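Local coordinates for protein botulinum neurotoxin type C1 (Clostridium botulinum, PDB 3N7K) that forms the receptor-binding domain of a botulinum neurotoxin, which binds gangliosides and so probably attaches the toxin to nerve cells, at residues Ile349-Gln354 / Ile366-Phe371; Ile283-Ile288 / Asp301-Asp306. All coordinates share one frame; numbering follows the deposited sequence.

Following the chain from the N terminus, contact 2 comes first: Ile283-Ile288 meets Asp301-Asp306 and closes a loop of twelve, mostly irregular, residues. Contact 1 follows in series, its loop opening only after that of contact 2 has closed; Ile349-Gln354 and Ile366-Phe371 pair at the open end of a hairpin, away from its turn, with eleven mostly strand residues between them. The loops neither nest nor cross, yet the contacts meet in space, their centres about 9 Å apart. Strand 302-308 pairs with strand 283-287 and also with strand 351-358, a junction marked by Leu303 N at 2.8 Å from Phe351 O. Local pairings thus combine into one curled sheet of the C-terminal beta-trefoil domain.

Contact 1: residues Ile349-Gln354 / Ile366-Phe371; sequences IIFQIQ and IFKSNF
Ile366 opens its side of this antiparallel beta hairpin, part of the C-terminal beta-trefoil domain, by packing against Phe351 and Ile353. Its CG2 lies 3.5 Å from Phe351 CB, while CD1 runs beside Ile353 CG1 with the two side chains pointing the same way. Phe305 and Leu303 of strand 302-308 continue this buried apolar face.

Phe367 turns to the other face and is hydrogen-bonded to Gln352 through the backbone. Phe367 N gives a fairly straight bond to Gln352 O (2.8 Å, 163° at the hydrogen); the return bond, from Gln352 N, rests on a carbonyl whose position is less certain. With Phe367 CG anti to its carbonyl carbon (chi1 -59°), the ring presents its edge to Gln352 O and, further out, Phe367 CE2 lies 3.8 Å from Gln354 CB. Ile376 and Ile379 of strand 376-387 also pack on Phe367.

Lys368 doubles back, bent at chi2 (75°) and again at chi4, so that Lys368 CD lies over one face of the Phe351 ring, 4.0 Å from its centroid. Its ammonium is more distant from the ring, adding at most a weak cation-pi attraction. NZ is held by Asp347 O, whereas its modelled approach to Ile350 O is too short to be trusted in detail.

Beyond it, Ser369 N donates a backbone hydrogen bond to Ile350 O (3.2 Å), and Ser369 OG bonds Asn370 O. Phe371 then comes obliquely to Ile350, its ring atom CD2 3.9 Å from the methyl CD1 of that isoleucine.

Contact 2: residues Ile283-Ile288 / Asp301-Asp306; sequences IIIKRI and DILYFD
Lys286 and Tyr304 form a hydrogen-bonded residue pair between antiparallel strands in the beta-trefoil domain, and their side chains make an intimate CH-pi contact. Tyr304 CG sits between its backbone N and carbonyl carbon (chi1 56°), which carries the ring across toward the neighbouring strand and under the lysine. Lys286 CB lies over one face, 3.3 Å from the ring centroid but offset toward the rim at CZ, and CG follows over CE2. The lysine chain then bends at both chi2 and chi3, taking its ammonium away to Asn244 OD1.

Ile288 approaches the same ring at its edge rather than its face: CG1 lies in the ring plane, and CD1 is 3.8 Å from Tyr304 CD1. Ile288 CB meets Ile302 CG2 at 3.9 Å, the two isoleucines crossing at about a right angle where the chain turns a corner. Ile288 N bonds Ile302 O there at 2.8 Å.

On the opposite face Ile285, Leu303 and Phe305 make apolar packing, with Arg287 further along, its NH2 bonded to Asp294 O. With Ile285 CG1 beside the backbone N (chi1 -38°), its CG2 runs alongside Leu303 CD2 at 3.5 Å and touches Phe305 CE2. Ile283 reaches obliquely to Phe305, its CD1 3.5 Å from Phe305 CB. At that end Ile284 and Asp306 exchange two backbone bonds, the one from Asp306 N being nearly straight (169°).

Lys286 NZ remains 5.4 Å from Asp306 OD1, making no salt bridge, so the pairing of these strands rests on backbone hydrogen bonds and carbon packing, while any electrostatic help from the two charges is probably modest.

Contact 1: residues Ile349-Gln354 / Ile366-Phe371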
loop_
_atom_site.group_PDB
_atom_site.type_symbol
_atom_site.label_atom_id
_atom_site.label_comp_id
_atom_site.label_asym_id
_atom_site.label_seq_id
_atom_site.Cartn_x
_atom_site.Cartn_y
_atom_site.Cartn_z
ATOM N N ILE A 349 13.405 -12.267 -23.151
ATOM C CA ILE A 349 13.373 -11.487 -21.910
ATOM C C ILE A 349 12.145 -10.593 -21.758
ATOM O O ILE A 349 12.053 -9.790 -20.813
ATOM C CB ILE A 349 14.607 -10.555 -21.799
ATOM C CG1 ILE A 349 14.523 -9.443 -22.861
ATOM C CG2 ILE A 349 15.876 -11.352 -21.972
ATOM C CD1 ILE A 349 15.640 -8.395 -22.780
ATOM N N ILE A 350 11.202 -10.750 -22.680
ATOM C CA ILE A 350 9.999 -9.933 -22.719
ATOM C C ILE A 350 8.806 -10.409 -21.902
ATOM O O ILE A 350 8.369 -11.557 -22.009
ATOM C CB ILE A 350 9.577 -9.749 -24.170
ATOM C CG1 ILE A 350 10.729 -9.069 -24.918
ATOM C CG2 ILE A 350 8.262 -8.992 -24.247
ATOM C CD1 ILE A 350 10.563 -9.006 -26.411
ATOM N N PHE A 351 8.273 -9.493 -21.102
ATOM C CA PHE A 351 7.136 -9.766 -20.238
ATOM C C PHE A 351 6.134 -8.618 -20.273
ATOM O O PHE A 351 6.454 -7.505 -20.679
ATOM C CB PHE A 351 7.604 -9.954 -18.796
ATOM C CG PHE A 351 8.606 -11.064 -18.613
ATOM C CD1 PHE A 351 9.972 -10.832 -18.793
ATOM C CD2 PHE A 351 8.187 -12.348 -18.225
ATOM C CE1 PHE A 351 10.916 -11.864 -18.588
ATOM C CE2 PHE A 351 9.118 -13.378 -18.020
ATOM C CZ PHE A 351 10.488 -13.133 -18.201
ATOM N N GLN A 352 4.911 -8.906 -19.854
ATOM C CA GLN A 352 3.856 -7.908 -19.797
ATOM C C GLN A 352 3.378 -7.900 -18.363
ATOM O O GLN A 352 3.063 -8.944 -17.798
ATOM C CB GLN A 352 2.696 -8.278 -20.708
ATOM C CG GLN A 352 1.627 -7.199 -20.762
ATOM C CD GLN A 352 0.457 -7.588 -21.646
ATOM O OE1 GLN A 352 -0.302 -8.510 -21.318
ATOM N NE2 GLN A 352 0.303 -6.892 -22.776
ATOM N N ILE A 353 3.325 -6.715 -17.779
ATOM C CA ILE A 353 2.928 -6.564 -16.400
ATOM C C ILE A 353 1.445 -6.207 -16.252
ATOM O O ILE A 353 0.858 -5.528 -17.106
ATOM C CB ILE A 353 3.826 -5.496 -15.736
ATOM C CG1 ILE A 353 3.714 -5.563 -14.215
ATOM C CG2 ILE A 353 3.469 -4.110 -16.262
ATOM C CD1 ILE A 353 4.784 -4.739 -13.542
ATOM N N GLN A 354 0.849 -6.683 -15.160
ATOM C CA GLN A 354 -0.561 -6.438 -14.867
ATOM C C GLN A 354 -0.763 -6.110 -13.383
ATOM O O GLN A 354 -0.336 -6.860 -12.507
ATOM C CB GLN A 354 -1.385 -7.670 -15.234
ATOM C CG GLN A 354 -2.608 -7.394 -16.076
ATOM C CD GLN A 354 -2.278 -6.854 -17.452
ATOM O OE1 GLN A 354 -2.208 -5.643 -17.647
ATOM N NE2 GLN A 354 -2.069 -7.751 -18.416
ATOM N N ILE A 366 3.255 -10.876 -13.749
ATOM C CA ILE A 366 4.149 -10.747 -14.887
ATOM C C ILE A 366 3.936 -11.908 -15.834
ATOM O O ILE A 366 4.034 -13.075 -15.442
ATOM C CB ILE A 366 5.621 -10.767 -14.460
ATOM C CG1 ILE A 366 5.774 -10.268 -13.013
ATOM C CG2 ILE A 366 6.441 -9.965 -15.479
ATOM C CD1 ILE A 366 5.795 -8.798 -12.836
ATOM N N PHE A 367 3.673 -11.579 -17.089
ATOM C CA PHE A 367 3.424 -12.601 -18.089
ATOM C C PHE A 367 4.497 -12.600 -19.156
ATOM O O PHE A 367 5.114 -11.575 -19.415
ATOM C CB PHE A 367 2.066 -12.359 -18.726
ATOM C CG PHE A 367 0.944 -12.363 -17.747
ATOM C CD1 PHE A 367 0.165 -13.496 -17.571
ATOM C CD2 PHE A 367 0.688 -11.239 -16.970
ATOM C CE1 PHE A 367 -0.861 -13.512 -16.630
ATOM C CE2 PHE A 367 -0.333 -11.241 -16.023
ATOM C CZ PHE A 367 -1.109 -12.380 -15.853
ATOM N N LYS A 368 4.720 -13.756 -19.766
ATOM C CA LYS A 368 5.715 -13.873 -20.816
ATOM C C LYS A 368 5.021 -13.593 -22.150
ATOM O O LYS A 368 4.086 -14.296 -22.538
ATOM C CB LYS A 368 6.329 -15.285 -20.803
ATOM C CG LYS A 368 7.500 -15.481 -21.766
ATOM C CD LYS A 368 8.775 -14.816 -21.275
ATOM C CE LYS A 368 9.733 -14.555 -22.428
ATOM N NZ LYS A 368 9.286 -13.413 -23.272
ATOM N N SER A 369 5.471 -12.550 -22.839
ATOM C CA SER A 369 4.884 -12.188 -24.124
ATOM C C SER A 369 5.931 -11.947 -25.204
ATOM O O SER A 369 7.139 -12.031 -24.961
ATOM C CB SER A 369 4.027 -10.927 -23.979
ATOM O OG SER A 369 4.816 -9.786 -23.691
ATOM N N ASN A 370 5.441 -11.665 -26.406
ATOM C CA ASN A 370 6.285 -11.366 -27.552
ATOM C C ASN A 370 6.513 -9.851 -27.531
ATOM O O ASN A 370 6.145 -9.182 -26.566
ATOM C CB ASN A 370 5.592 -11.784 -28.852
ATOM C CG ASN A 370 4.176 -11.268 -28.944
ATOM O OD1 ASN A 370 3.250 -11.860 -28.394
ATOM N ND2 ASN A 370 4.001 -10.149 -29.626
ATOM N N PHE A 371 7.105 -9.310 -28.590
ATOM C CA PHE A 371 7.389 -7.876 -28.655
ATOM C C PHE A 371 6.147 -6.968 -28.669
ATOM O O PHE A 371 6.145 -5.918 -28.027
ATOM C CB PHE A 371 8.275 -7.579 -29.876
ATOM C CG PHE A 371 9.082 -6.303 -29.751
ATOM C CD1 PHE A 371 8.520 -5.063 -30.059
ATOM C CD2 PHE A 371 10.399 -6.340 -29.286
ATOM C CE1 PHE A 371 9.257 -3.877 -29.902
ATOM C CE2 PHE A 371 11.140 -5.158 -29.125
ATOM C CZ PHE A 371 10.564 -3.926 -29.433
#

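Contact 2: residues Ile283-Ile288 / Asp301-Asp306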
loop_
_atom_site.group_PDB
_atom_site.type_symbol
_atom_site.label_atom_id
_atom_site.label_comp_id
_atom_site.label_asym_id
_atom_site.label_seq_id
_atom_site.Cartn_x
_atom_site.Cartn_y
_atom_site.Cartn_z
ATOM N N ILE A 283 16.469 -4.741 -8.829
ATOM C CA ILE A 283 15.985 -4.880 -10.187
ATOM C C ILE A 283 15.544 -3.521 -10.725
ATOM O O ILE A 283 15.205 -2.619 -9.946
ATOM C CB ILE A 283 14.784 -5.874 -10.207
ATOM C CG1 ILE A 283 15.230 -7.200 -10.804
ATOM C CG2 ILE A 283 13.595 -5.299 -10.969
ATOM C CD1 ILE A 283 15.628 -7.079 -12.247
ATOM N N ILE A 284 15.569 -3.364 -12.046
ATOM C CA ILE A 284 15.099 -2.135 -12.661
ATOM C C ILE A 284 14.172 -2.573 -13.778
ATOM O O ILE A 284 14.486 -3.512 -14.508
ATOM C CB ILE A 284 16.251 -1.270 -13.222
ATOM C CG1 ILE A 284 17.089 -0.716 -12.060
ATOM C CG2 ILE A 284 15.671 -0.112 -14.056
ATOM C CD1 ILE A 284 18.398 -0.119 -12.472
ATOM N N ILE A 285 13.023 -1.908 -13.893
ATOM C CA ILE A 285 12.038 -2.257 -14.907
ATOM C C ILE A 285 12.203 -1.393 -16.140
ATOM O O ILE A 285 12.087 -0.174 -16.067
ATOM C CB ILE A 285 10.600 -2.097 -14.372
ATOM C CG1 ILE A 285 10.526 -2.552 -12.908
ATOM C CG2 ILE A 285 9.658 -2.960 -15.192
ATOM C CD1 ILE A 285 9.257 -2.148 -12.189
ATOM N N LYS A 286 12.464 -2.038 -17.274
ATOM C CA LYS A 286 12.676 -1.341 -18.540
ATOM C C LYS A 286 11.460 -1.463 -19.456
ATOM O O LYS A 286 10.998 -2.571 -19.729
ATOM C CB LYS A 286 13.912 -1.927 -19.217
ATOM C CG LYS A 286 15.158 -1.945 -18.313
ATOM C CD LYS A 286 15.559 -0.521 -17.858
ATOM C CE LYS A 286 15.941 0.357 -19.070
ATOM N NZ LYS A 286 16.381 1.752 -18.755
ATOM N N ARG A 287 10.950 -0.325 -19.937
ATOM C CA ARG A 287 9.766 -0.314 -20.809
ATOM C C ARG A 287 10.014 -0.590 -22.274
ATOM O O ARG A 287 10.994 -0.145 -22.842
ATOM C CB ARG A 287 9.038 1.022 -20.718
ATOM C CG ARG A 287 7.866 1.135 -21.682
ATOM C CD ARG A 287 7.250 2.523 -21.636
ATOM N NE ARG A 287 8.120 3.542 -22.222
ATOM C CZ ARG A 287 8.171 4.804 -21.800
ATOM N NH1 ARG A 287 8.983 5.675 -22.388
ATOM N NH2 ARG A 287 7.426 5.193 -20.771
ATOM N N ILE A 288 9.090 -1.310 -22.892
ATOM C CA ILE A 288 9.194 -1.624 -24.308
ATOM C C ILE A 288 8.026 -0.947 -25.032
ATOM O O ILE A 288 8.204 -0.344 -26.090
ATOM C CB ILE A 288 9.193 -3.162 -24.523
ATOM C CG1 ILE A 288 10.549 -3.723 -24.088
ATOM C CG2 ILE A 288 8.892 -3.507 -25.981
ATOM C CD1 ILE A 288 10.612 -5.216 -24.033
ATOM N N ASP A 301 1.523 -2.963 -20.229
ATOM C CA ASP A 301 2.821 -2.458 -20.662
ATOM C C ASP A 301 3.789 -3.620 -20.864
ATOM O O ASP A 301 3.822 -4.545 -20.045
ATOM C CB ASP A 301 3.396 -1.520 -19.605
ATOM C CG ASP A 301 2.935 -0.094 -19.774
ATOM O OD1 ASP A 301 1.913 0.127 -20.464
ATOM O OD2 ASP A 301 3.595 0.804 -19.202
ATOM N N ILE A 302 4.568 -3.579 -21.949
ATOM C CA ILE A 302 5.558 -4.626 -22.217
ATOM C C ILE A 302 6.888 -4.114 -21.684
ATOM O O ILE A 302 7.169 -2.913 -21.742
ATOM C CB ILE A 302 5.699 -4.954 -23.728
ATOM C CG1 ILE A 302 4.381 -5.487 -24.295
ATOM C CG2 ILE A 302 6.723 -6.056 -23.916
ATOM C CD1 ILE A 302 3.235 -4.516 -24.221
ATOM N N LEU A 303 7.709 -5.027 -21.174
ATOM C CA LEU A 303 8.985 -4.654 -20.572
ATOM C C LEU A 303 9.902 -5.841 -20.264
ATOM O O LEU A 303 9.546 -6.995 -20.488
ATOM C CB LEU A 303 8.683 -3.921 -19.264
ATOM C CG LEU A 303 7.523 -4.560 -18.482
ATOM C CD1 LEU A 303 7.954 -5.845 -17.824
ATOM C CD2 LEU A 303 7.030 -3.595 -17.443
ATOM N N TYR A 304 11.096 -5.534 -19.764
ATOM C CA TYR A 304 12.045 -6.554 -19.335
ATOM C C TYR A 304 12.633 -6.040 -18.040
ATOM O O TYR A 304 12.290 -4.941 -17.589
ATOM C CB TYR A 304 13.165 -6.805 -20.347
ATOM C CG TYR A 304 13.981 -5.601 -20.740
ATOM C CD1 TYR A 304 13.469 -4.661 -21.638
ATOM C CD2 TYR A 304 15.288 -5.425 -20.262
ATOM C CE1 TYR A 304 14.231 -3.581 -22.064
ATOM C CE2 TYR A 304 16.063 -4.343 -20.676
ATOM C CZ TYR A 304 15.523 -3.427 -21.582
ATOM O OH TYR A 304 16.263 -2.357 -22.024
ATOM N N PHE A 305 13.510 -6.831 -17.437
ATOM C CA PHE A 305 14.111 -6.440 -16.178
ATOM C C PHE A 305 15.622 -6.563 -16.228
ATOM O O PHE A 305 16.154 -7.538 -16.742
ATOM C CB PHE A 305 13.566 -7.312 -15.038
ATOM C CG PHE A 305 12.069 -7.359 -14.974
ATOM C CD1 PHE A 305 11.338 -8.087 -15.914
ATOM C CD2 PHE A 305 11.381 -6.647 -14.000
ATOM C CE1 PHE A 305 9.930 -8.101 -15.891
ATOM C CE2 PHE A 305 9.986 -6.652 -13.966
ATOM C CZ PHE A 305 9.258 -7.381 -14.917
ATOM N N ASP A 306 16.302 -5.571 -15.673
ATOM C CA ASP A 306 17.749 -5.557 -15.629
ATOM C C ASP A 306 18.236 -5.803 -14.210
ATOM O O ASP A 306 17.762 -5.182 -13.265
ATOM C CB ASP A 306 18.282 -4.195 -16.075
ATOM C CG ASP A 306 18.367 -4.060 -17.574
ATOM O OD1 ASP A 306 18.797 -2.983 -18.036
ATOM O OD2 ASP A 306 18.014 -5.022 -18.292
#